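Conserved hypothetical protein, putative anti-sigma factor (Parabacteroides distasonis, PDB 4M0N) probably acts as a FecR-family anti-sigma factor that restrains a sigma factor, this chain being the part with the FecR and FecR C-terminal domains. Local coordinates at residues L92-N97 against G114-D119; N130-V135 against L143-D148. The protein carries 1 engineered substitution. All blocks are in the same frame, centred on the assembly; numbering follows the deposited sequence.

Overall arrangement
Both contacts involve the same antiparallel sheet. Strand 94-100 and the hairpin 131-136/142-146 are members of it, with strand 106-111 standing between them, and the centres of the two contacts are about 13 Å apart. Interaction 1 joins two sheets: strand 94-100 meets strand 116-120 of the other, mixed sheet, and the link consists of a small buried apolar cluster with bridging waters at its more open end. Interaction 2 stays within one sheet and lies at the surface, where direct backbone hydrogen bonds bind the outermost strand, helped by a salt bridge and further waters. The two also meet, Val118 CG2 lying 3.8 Å from Ile133 CD1, a touch made doubtful by the isoleucine's second conformer.

Interaction 1 of 2, residues L92-N97 against G114-D119; sequences LGASFN and GKVEVD. Engineered in segment 92-97: Ala94 (natural residue Thr).
Gly93 O is gripped by two waters that tie it to Lys115 across the contact. One of them donates to Gly93 O at 2.6 Å and weakly accepts from Lys115 N. The other donates to Gly93 O and also to Lys115 O, the latter at 2.6 Å, and it accepts from Leu92 N. Here the two beta sheets of the FecR domain come together: strand 94-100 belongs to the antiparallel sheet and strand 116-120 to the mixed one. At this end of the two strands, water takes the place of direct backbone bonds between them.

Deeper in, the contact turns apolar. Ala94, an engineered residue where the natural protein has threonine, points its CB toward the opposing segment, 3.6 Å from Lys115 O and 3.8 Å from Val116 CG2. Val116 CG2 also reaches Phe96, coming obliquely to the ring, 4.0 Å from Phe96 CD1, with Phe96 CB and CG hardly farther off. Val116 CG2 is beside its own backbone N, with CG1 anti to that N (chi1 174°), and CG2 thus meets both Ala94 and Phe96. Val89 and Val91 of strand 88-91 touch both Phe96 and Val116, and Phe70 packs its ring against that of Phe96 with the planes about 15° apart, so the valine methyl is part of a larger buried cluster between the sheets.

Gly114, next to Lys115, lies against Ala94 and Gly93 at the watery end. Its positive phi (82°) suits glycine, and a CB there would run into Ala94 CA and Gly93 O. As it is, Gly114 CA lies 4.0 Å from Ala94 CB.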
loop_
_atom_site.group_PDB
_atom_site.type_symbol
_atom_site.label_atom_id
_atom_site.label_comp_id
_atom_site.label_asym_id
_atom_site.label_seq_id
_atom_site.Cartn_x
_atom_site.Cartn_y
_atom_site.Cartn_z
ATOM N N LEU A 92 11.026 8.079 14.990
ATOM C CA LEU A 92 12.415 8.488 15.173
ATOM C C LEU A 92 13.366 7.598 14.375
ATOM O O LEU A 92 14.356 8.055 13.816
ATOM C CB LEU A 92 12.782 8.437 16.649
ATOM C CG LEU A 92 11.877 9.214 17.594
ATOM C CD1 LEU A 92 12.426 9.060 19.013
ATOM C CD2 LEU A 92 11.801 10.682 17.222
ATOM N N GLY A 93 13.057 6.313 14.355
ATOM C CA GLY A 93 13.831 5.329 13.611
ATOM C C GLY A 93 12.952 4.113 13.592
ATOM O O GLY A 93 12.618 3.598 14.629
ATOM N N ALA A 94 12.509 3.701 12.409
ATOM C CA ALA A 94 11.624 2.551 12.262
ATOM C C ALA A 94 11.551 2.175 10.800
ATOM O O ALA A 94 11.921 2.982 9.947
ATOM C CB ALA A 94 10.228 2.892 12.746
ATOM N N SER A 95 11.114 0.966 10.498
ATOM C CA SER A 95 10.812 0.635 9.106
ATOM C C SER A 95 9.371 0.216 9.046
ATOM O O SER A 95 8.874 -0.532 9.885
ATOM C CB SER A 95 11.759 -0.400 8.490
ATOM O OG SER A 95 11.628 -1.719 9.033
ATOM N N PHE A 96 8.690 0.730 8.045
ATOM C CA PHE A 96 7.240 0.583 7.985
ATOM C C PHE A 96 6.722 0.851 6.594
ATOM O O PHE A 96 7.348 1.591 5.808
ATOM C CB PHE A 96 6.569 1.534 8.964
ATOM C CG PHE A 96 6.964 2.973 8.753
ATOM C CD1 PHE A 96 8.153 3.470 9.271
ATOM C CD2 PHE A 96 6.157 3.818 8.024
ATOM C CE1 PHE A 96 8.536 4.782 9.031
ATOM C CE2 PHE A 96 6.552 5.138 7.756
ATOM C CZ PHE A 96 7.737 5.620 8.292
ATOM N N ASN A 97 5.580 0.222 6.309
ATOM C CA ASN A 97 4.840 0.418 5.070
ATOM C C ASN A 97 3.672 1.353 5.247
ATOM O O ASN A 97 2.937 1.275 6.212
ATOM C CB ASN A 97 4.265 -0.936 4.610
ATOM C CG ASN A 97 3.930 -0.968 3.145
ATOM O OD1 ASN A 97 4.828 -1.069 2.287
ATOM N ND2 ASN A 97 2.629 -0.987 2.838
ATOM N N GLY A 114 10.819 -1.297 14.748
ATOM C CA GLY A 114 10.772 -0.032 15.473
ATOM C C GLY A 114 9.376 0.336 15.943
ATOM O O GLY A 114 8.474 -0.509 15.982
ATOM N N LYS A 115 9.185 1.630 16.223
ATOM C CA LYS A 115 7.969 2.164 16.841
ATOM C C LYS A 115 7.505 3.316 15.975
ATOM O O LYS A 115 8.313 4.130 15.534
ATOM C CB LYS A 115 8.239 2.635 18.272
ATOM C CG LYS A 115 8.626 1.484 19.182
ATOM C CD LYS A 115 8.754 1.904 20.623
ATOM C CE LYS A 115 9.275 0.750 21.456
ATOM N NZ LYS A 115 9.282 1.088 22.889
ATOM N N VAL A 116 6.204 3.331 15.695
ATOM C CA VAL A 116 5.631 4.285 14.779
ATOM C C VAL A 116 4.407 4.951 15.418
ATOM O O VAL A 116 3.578 4.276 16.026
ATOM C CB VAL A 116 5.202 3.534 13.505
ATOM C CG1 VAL A 116 4.469 4.427 12.571
ATOM C CG2 VAL A 116 6.429 2.893 12.839
ATOM N N GLU A 117 4.291 6.268 15.259
ATOM C CA GLU A 117 3.084 6.982 15.715
ATOM C C GLU A 117 2.279 7.401 14.492
ATOM O O GLU A 117 2.820 7.959 13.568
ATOM C CB GLU A 117 3.457 8.238 16.505
ATOM C CG GLU A 117 2.275 9.011 17.052
ATOM C CD GLU A 117 2.663 10.189 17.954
ATOM O OE1 GLU A 117 3.348 9.963 18.966
ATOM O OE2 GLU A 117 2.262 11.331 17.654
ATOM N N VAL A 118 0.980 7.143 14.514
ATOM C CA VAL A 118 0.108 7.529 13.443
ATOM C C VAL A 118 -0.847 8.574 13.963
ATOM O O VAL A 118 -1.683 8.302 14.831
ATOM C CB VAL A 118 -0.670 6.322 12.901
ATOM C CG1 VAL A 118 -1.565 6.758 11.747
ATOM C CG2 VAL A 118 0.300 5.224 12.441
ATOM N N ASP A 119 -0.750 9.774 13.396
ATOM C CA ASP A 119 -1.519 10.886 13.857
ATOM C C ASP A 119 -2.577 11.207 12.817
ATOM O O ASP A 119 -2.264 11.537 11.675
ATOM C CB ASP A 119 -0.633 12.110 14.026
ATOM C CG ASP A 119 0.476 11.906 15.016
ATOM O OD1 ASP A 119 0.234 11.287 16.072
ATOM O OD2 ASP A 119 1.606 12.393 14.754
HETATM O O HOH W 1 10.502 5.476 16.173
HETATM O O HOH W 2 12.032 2.826 17.032
#

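Interaction 2 of 2, residues N130-V135 against L143-D148; sequences NEQIIV and LKKNED
Glu131 and Lys144 form a salt bridge on the beta hairpin 131-136/142-146, whose second strand is the outermost of the antiparallel sheet. Lys144 NZ meets Glu131 OE2 at 3.0 Å from above the carboxylate plane; the lysine chain bends at chi2 (-104°), and its CE also lies against the carboxylate. The other oxygen, Glu131 OE1, accepts from Leu128 N. An alanine at Glu131 would probably leave Lys144 NZ without its charged mate and Leu128 N without this acceptor.

Two antiparallel hydrogen-bonded pairs join the strands. Gln132 N lies 2.8 Å from Lys145 O, with Lys145 N returning to Gln132 O; Ile134 N lies 2.8 Å from Leu143 O, with Leu143 N returning to Ile134 O. On their other edge Glu131 and Ile133 bond to Val111 and Val109 of strand 106-111. Where strand 142-146 ends and strand 131-136 begins, Glu147 N donates to Asn130 O at 3.0 Å, and a water donates to Glu131 O and Glu147 O.

On the face of Gln132 and Lys145, the Gln132 and Glu147 side chains run side by side, amide and carboxylate planes 67° apart. A second water donates to Gln132 OE1 and Glu147 OE1 and accepts from Lys145 NZ. Gln132 NE2 is held by Ser110 OG. The Glu147 carboxylate has further partners in Asn163 ND2, at OE1, and Tyr161 OH, at OE2. Asn130 OD1 accepts from Ala149 N. Asp148 serves as N-cap of helix 149-152, its OD1 accepting from Lys151 N, and its own N donates to Glu147 OE2 at 2.9 Å, on the anti side of the carboxylate.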
loop_
_atom_site.group_PDB
_atom_site.type_symbol
_atom_site.label_atom_id
_atom_site.label_comp_id
_atom_site.label_asym_id
_atom_site.label_seq_id
_atom_site.Cartn_x
_atom_site.Cartn_y
_atom_site.Cartn_z
ATOM N N ASN A 130 4.667 -5.662 13.444
ATOM C CA ASN A 130 3.569 -6.552 13.096
ATOM C C ASN A 130 2.213 -6.141 13.679
ATOM O O ASN A 130 1.340 -6.964 13.900
ATOM C CB ASN A 130 3.934 -7.990 13.353
ATOM C CG ASN A 130 5.227 -8.370 12.650
ATOM O OD1 ASN A 130 5.419 -8.021 11.484
ATOM N ND2 ASN A 130 6.149 -8.925 13.380
ATOM N N GLU A 131 2.089 -4.844 13.948
ATOM C CA GLU A 131 0.818 -4.181 14.147
ATOM C C GLU A 131 0.541 -3.282 12.949
ATOM O O GLU A 131 1.447 -2.872 12.225
ATOM C CB GLU A 131 0.856 -3.350 15.436
ATOM C CG GLU A 131 1.117 -4.188 16.670
ATOM C CD GLU A 131 0.884 -3.394 17.961
ATOM O OE1 GLU A 131 1.277 -2.197 17.992
ATOM O OE2 GLU A 131 0.302 -3.969 18.913
ATOM N N GLN A 132 -0.732 -3.009 12.737
ATOM C CA GLN A 132 -1.177 -2.281 11.592
ATOM C C GLN A 132 -2.375 -1.444 11.970
ATOM O O GLN A 132 -3.137 -1.832 12.830
ATOM C CB GLN A 132 -1.601 -3.333 10.547
ATOM C CG GLN A 132 -2.272 -2.893 9.296
ATOM C CD GLN A 132 -2.585 -4.083 8.421
ATOM O OE1 GLN A 132 -3.521 -4.878 8.678
ATOM N NE2 GLN A 132 -1.808 -4.214 7.388
ATOM N N ILE A 133 -2.529 -0.316 11.288
ATOM C CA ILE A 133 -3.754 0.473 11.333
ATOM C C ILE A 133 -4.330 0.512 9.928
ATOM O O ILE A 133 -3.594 0.697 8.947
ATOM C CB ILE A 133 -3.486 1.891 11.823
ATOM C CG1 ILE A 133 -3.199 1.861 13.331
ATOM C CG2 ILE A 133 -4.645 2.835 11.489
ATOM C CD1 ILE A 133 -2.544 3.136 13.772
ATOM N N ILE A 134 -5.633 0.260 9.834
ATOM C CA ILE A 134 -6.355 0.340 8.583
ATOM C C ILE A 134 -7.347 1.464 8.763
ATOM O O ILE A 134 -8.164 1.437 9.702
ATOM C CB ILE A 134 -7.060 -0.980 8.218
ATOM C CG1 ILE A 134 -6.038 -2.151 8.181
ATOM C CG2 ILE A 134 -7.811 -0.820 6.889
ATOM C CD1 ILE A 134 -6.623 -3.509 7.804
ATOM N N VAL A 135 -7.306 2.438 7.858
ATOM C CA VAL A 135 -8.299 3.507 7.802
ATOM C C VAL A 135 -9.200 3.277 6.605
ATOM O O VAL A 135 -8.736 3.059 5.494
ATOM C CB VAL A 135 -7.632 4.891 7.679
ATOM C CG1 VAL A 135 -8.651 6.007 7.426
ATOM C CG2 VAL A 135 -6.832 5.192 8.919
ATOM N N LEU A 143 -9.199 0.746 12.227
ATOM C CA LEU A 143 -8.950 -0.564 12.857
ATOM C C LEU A 143 -7.491 -0.737 13.142
ATOM O O LEU A 143 -6.662 -0.680 12.229
ATOM C CB LEU A 143 -9.416 -1.692 11.912
ATOM C CG LEU A 143 -9.122 -3.112 12.378
ATOM C CD1 LEU A 143 -9.772 -3.339 13.719
ATOM C CD2 LEU A 143 -9.572 -4.148 11.317
ATOM N N LYS A 144 -7.150 -0.984 14.408
ATOM C CA LYS A 144 -5.819 -1.423 14.753
ATOM C C LYS A 144 -5.852 -2.918 14.993
ATOM O O LYS A 144 -6.726 -3.418 15.671
ATOM C CB LYS A 144 -5.342 -0.712 16.025
ATOM C CG LYS A 144 -3.920 -1.054 16.462
ATOM C CD LYS A 144 -3.901 -1.986 17.637
ATOM C CE LYS A 144 -2.526 -2.569 17.902
ATOM N NZ LYS A 144 -2.688 -3.653 18.924
ATOM N N LYS A 145 -4.863 -3.611 14.441
ATOM C CA LYS A 145 -4.826 -5.051 14.467
ATOM C C LYS A 145 -3.418 -5.576 14.265
ATOM O O LYS A 145 -2.503 -4.814 14.001
ATOM C CB LYS A 145 -5.722 -5.638 13.378
ATOM C CG LYS A 145 -5.296 -5.299 11.956
ATOM C CD LYS A 145 -6.172 -5.988 10.916
ATOM C CE LYS A 145 -6.159 -7.514 10.969
ATOM N NZ LYS A 145 -6.736 -8.012 9.700
ATOM N N ASN A 146 -3.259 -6.897 14.375
ATOM C CA ASN A 146 -1.991 -7.522 14.057
ATOM C C ASN A 146 -1.959 -7.921 12.610
ATOM O O ASN A 146 -2.970 -8.357 12.039
ATOM C CB ASN A 146 -1.758 -8.768 14.929
ATOM C CG ASN A 146 -1.629 -8.445 16.398
ATOM O OD1 ASN A 146 -1.014 -7.456 16.781
ATOM N ND2 ASN A 146 -2.157 -9.325 17.237
ATOM N N GLU A 147 -0.796 -7.807 11.999
ATOM C CA GLU A 147 -0.618 -8.308 10.636
ATOM C C GLU A 147 0.866 -8.511 10.447
ATOM O O GLU A 147 1.687 -7.752 10.971
ATOM C CB GLU A 147 -1.175 -7.321 9.597
ATOM C CG GLU A 147 -1.071 -7.794 8.148
ATOM C CD GLU A 147 -1.783 -9.108 7.923
ATOM O OE1 GLU A 147 -2.981 -9.089 7.606
ATOM O OE2 GLU A 147 -1.130 -10.167 8.041
ATOM N N ASP A 148 1.204 -9.526 9.670
ATOM C CA ASP A 148 2.589 -9.853 9.342
ATOM C C ASP A 148 3.157 -8.865 8.349
ATOM O O ASP A 148 2.828 -8.897 7.154
ATOM C CB ASP A 148 2.609 -11.286 8.779
ATOM C CG ASP A 148 3.990 -11.799 8.504
ATOM O OD1 ASP A 148 4.898 -11.010 8.269
ATOM O OD2 ASP A 148 4.180 -13.037 8.531
HETATM O O HOH W 3 2.019 -5.001 10.194
HETATM O O HOH W 4 -4.638 -6.939 7.554
#